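Local coordinates for uncharacterized protein (Thermotoga maritima, PDB 1VMJ), which is of unknown function but belongs to the YjbQ (UPF0047) family and is putatively a thiamin phosphate synthase, at residues K18-H23 against P35-C40. Sequence-based numbering, arbitrary orientation.
Sequences KELWFH and PLLEEC. With SO4 (sulfate ion), chain E.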
loop_
_atom_site.group_PDB
_atom_site.type_symbol
_atom_site.label_atom_id
_atom_site.label_comp_id
_atom_site.label_asym_id
_atom_site.label_seq_id
_atom_site.Cartn_x
_atom_site.Cartn_y
_atom_site.Cartn_z
ATOM N N LYS A 18 13.625 -6.688 -13.518
ATOM C CA LYS A 18 14.481 -5.610 -13.952
ATOM C C LYS A 18 14.628 -4.621 -12.803
ATOM O O LYS A 18 13.638 -4.220 -12.186
ATOM C CB LYS A 18 13.840 -4.900 -15.156
ATOM C CG LYS A 18 14.710 -3.811 -15.819
ATOM C CD LYS A 18 15.788 -4.442 -16.693
ATOM C CE LYS A 18 16.909 -3.483 -17.037
ATOM N NZ LYS A 18 17.636 -3.043 -15.811
ATOM N N GLU A 19 15.856 -4.183 -12.549
ATOM C CA GLU A 19 16.088 -3.034 -11.674
ATOM C C GLU A 19 16.227 -1.766 -12.504
ATOM O O GLU A 19 16.927 -1.734 -13.513
ATOM C CB GLU A 19 17.338 -3.173 -10.827
ATOM C CG GLU A 19 17.267 -4.283 -9.825
ATOM C CD GLU A 19 18.540 -4.380 -9.006
ATOM O OE1 GLU A 19 19.404 -3.460 -9.093
ATOM O OE2 GLU A 19 18.711 -5.396 -8.301
ATOM N N LEU A 20 15.534 -0.737 -12.077
ATOM C CA LEU A 20 15.613 0.581 -12.684
ATOM C C LEU A 20 16.356 1.466 -11.704
ATOM O O LEU A 20 16.001 1.531 -10.542
ATOM C CB LEU A 20 14.196 1.117 -12.951
ATOM C CG LEU A 20 13.353 0.285 -13.904
ATOM C CD1 LEU A 20 11.930 0.852 -13.921
ATOM C CD2 LEU A 20 13.923 0.242 -15.312
ATOM N N TRP A 21 17.386 2.167 -12.159
ATOM C CA TRP A 21 18.224 2.970 -11.271
ATOM C C TRP A 21 17.994 4.447 -11.476
ATOM O O TRP A 21 17.703 4.873 -12.591
ATOM C CB TRP A 21 19.685 2.635 -11.480
ATOM C CG TRP A 21 20.132 1.253 -10.997
ATOM C CD1 TRP A 21 19.345 0.197 -10.631
ATOM C CD2 TRP A 21 21.489 0.822 -10.833
ATOM N NE1 TRP A 21 20.139 -0.863 -10.254
ATOM C CE2 TRP A 21 21.450 -0.499 -10.352
ATOM C CE3 TRP A 21 22.736 1.439 -11.003
ATOM C CZ2 TRP A 21 22.590 -1.232 -10.099
ATOM C CZ3 TRP A 21 23.867 0.702 -10.748
ATOM C CH2 TRP A 21 23.787 -0.614 -10.277
ATOM N N PHE A 22 18.113 5.195 -10.387
ATOM C CA PHE A 22 17.912 6.649 -10.384
ATOM C C PHE A 22 19.018 7.296 -9.575
ATOM O O PHE A 22 19.566 6.714 -8.652
ATOM C CB PHE A 22 16.528 7.002 -9.818
ATOM C CG PHE A 22 15.435 6.329 -10.542
ATOM C CD1 PHE A 22 14.919 6.880 -11.702
ATOM C CD2 PHE A 22 15.006 5.064 -10.151
ATOM C CE1 PHE A 22 13.952 6.225 -12.425
ATOM C CE2 PHE A 22 14.042 4.410 -10.861
ATOM C CZ PHE A 22 13.509 4.977 -11.990
ATOM N N HIS A 23 19.382 8.505 -9.979
ATOM C CA HIS A 23 20.306 9.330 -9.220
ATOM C C HIS A 23 19.808 10.751 -9.402
ATOM O O HIS A 23 20.134 11.411 -10.394
ATOM C CB HIS A 23 21.738 9.185 -9.740
ATOM C CG HIS A 23 22.780 9.841 -8.877
ATOM N ND1 HIS A 23 22.952 11.206 -8.814
ATOM C CD2 HIS A 23 23.682 9.311 -8.017
ATOM C CE1 HIS A 23 23.930 11.486 -7.971
ATOM N NE2 HIS A 23 24.395 10.354 -7.476
ATOM N N PRO A 35 6.645 4.804 -18.881
ATOM C CA PRO A 35 7.188 4.233 -20.117
ATOM C C PRO A 35 8.227 3.128 -19.922
ATOM O O PRO A 35 8.361 2.240 -20.769
ATOM C CB PRO A 35 7.789 5.434 -20.828
ATOM C CG PRO A 35 7.117 6.624 -20.214
ATOM C CD PRO A 35 6.880 6.247 -18.798
ATOM N N LEU A 36 8.966 3.180 -18.823
ATOM C CA LEU A 36 9.948 2.145 -18.521
ATOM C C LEU A 36 9.232 0.833 -18.206
ATOM O O LEU A 36 9.592 -0.224 -18.732
ATOM C CB LEU A 36 10.840 2.590 -17.356
ATOM C CG LEU A 36 11.615 3.899 -17.572
ATOM C CD1 LEU A 36 12.378 4.220 -16.307
ATOM C CD2 LEU A 36 12.520 3.849 -18.742
ATOM N N LEU A 37 8.204 0.903 -17.363
ATOM C CA LEU A 37 7.375 -0.257 -17.051
ATOM C C LEU A 37 6.701 -0.861 -18.295
ATOM O O LEU A 37 6.642 -2.076 -18.463
ATOM C CB LEU A 37 6.357 0.081 -15.954
ATOM C CG LEU A 37 6.860 -0.126 -14.528
ATOM C CD1 LEU A 37 8.040 0.696 -14.191
ATOM C CD2 LEU A 37 5.708 0.189 -13.582
ATOM N N GLU A 38 6.242 -0.005 -19.196
ATOM C CA GLU A 38 5.667 -0.473 -20.454
ATOM C C GLU A 38 6.683 -1.327 -21.229
ATOM O O GLU A 38 6.327 -2.378 -21.786
ATOM C CB GLU A 38 5.221 0.727 -21.289
ATOM C CG GLU A 38 3.986 1.400 -20.707
ATOM C CD GLU A 38 3.560 2.659 -21.450
ATOM O OE1 GLU A 38 4.420 3.378 -21.999
ATOM O OE2 GLU A 38 2.347 2.938 -21.450
ATOM N N GLU A 39 7.940 -0.881 -21.244
ATOM C CA GLU A 39 8.984 -1.629 -21.951
ATOM C C GLU A 39 9.323 -2.953 -21.225
ATOM O O GLU A 39 9.547 -3.963 -21.861
ATOM C CB GLU A 39 10.233 -0.765 -22.139
ATOM C CG GLU A 39 11.381 -1.448 -22.827
ATOM C CD GLU A 39 11.105 -1.812 -24.260
ATOM O OE1 GLU A 39 10.035 -1.465 -24.815
ATOM O OE2 GLU A 39 11.990 -2.464 -24.835
ATOM N N CYS A 40 9.319 -2.952 -19.894
ATOM C CA CYS A 40 9.443 -4.207 -19.124
ATOM C C CYS A 40 8.366 -5.194 -19.501
ATOM O O CYS A 40 8.630 -6.377 -19.765
ATOM C CB CYS A 40 9.353 -3.958 -17.623
ATOM S SG CYS A 40 10.725 -3.017 -16.894
HETATM S S SO4 E . 19.124 -5.968 -15.030
HETATM O O1 SO4 E . 18.280 -7.084 -15.446
HETATM O O2 SO4 E . 20.227 -6.470 -14.210
HETATM O O3 SO4 E . 18.288 -5.060 -14.209
HETATM O O4 SO4 E . 19.683 -5.322 -16.233
#
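Lys18 and Leu20 of strand 18-22 face Cys40 and Leu36 of helix 35-40, which runs nearly antiparallel to the strand at 160°, its axis 10.7 Å away. No hydrogen bond joins the two segments, and apolar packing carries the contact. Leu20 contributes most: with CG anti to the carbonyl carbon (chi1 -61°) it extends its CD1 methyl to the helix, where it meets CB of Leu36 at 4.0 Å and, at 3.9 Å, CD1 of Leu37, which brings only the end of its side chain in. Leucine suits this place because its long apolar side chain, ending in methyls, reaches the helix and lets CD1 touch both residues. One turn on from Leu36, the small, weakly polar thiol of Cys40 fits close under the strand, its SG 4.0 Å from CB of Lys18.

Lysine suits the edge of the contact: its apolar CB lies against the thiol while the long chain carries the ammonium group away to polar partners. Bends at chi2 and chi4 bring NZ back over its own strand, where it donates to Glu19 O at 2.7 Å and to O3 of a sulfate ion, probably from the crystallisation liquor. The backbone N of Glu19 also binds that O3, at 3.1 Å. On the strand face turned from the helix, Trp21 NE1 gives Glu19 OE1 a nearly straight bond (169°) in the indole plane; OE1 accepts with its anti lone pair, away from OE2, and Arg143 pairs with the same oxygen.

Strand 14-22, outermost in the chain's five-stranded antiparallel sheet, bonds to strand 142-150. Helix 34-44 lies along one face of this sheet, Leu20 also resting on Val146 and Leu37 reaching Leu51 and Cys53 of strand 49-55.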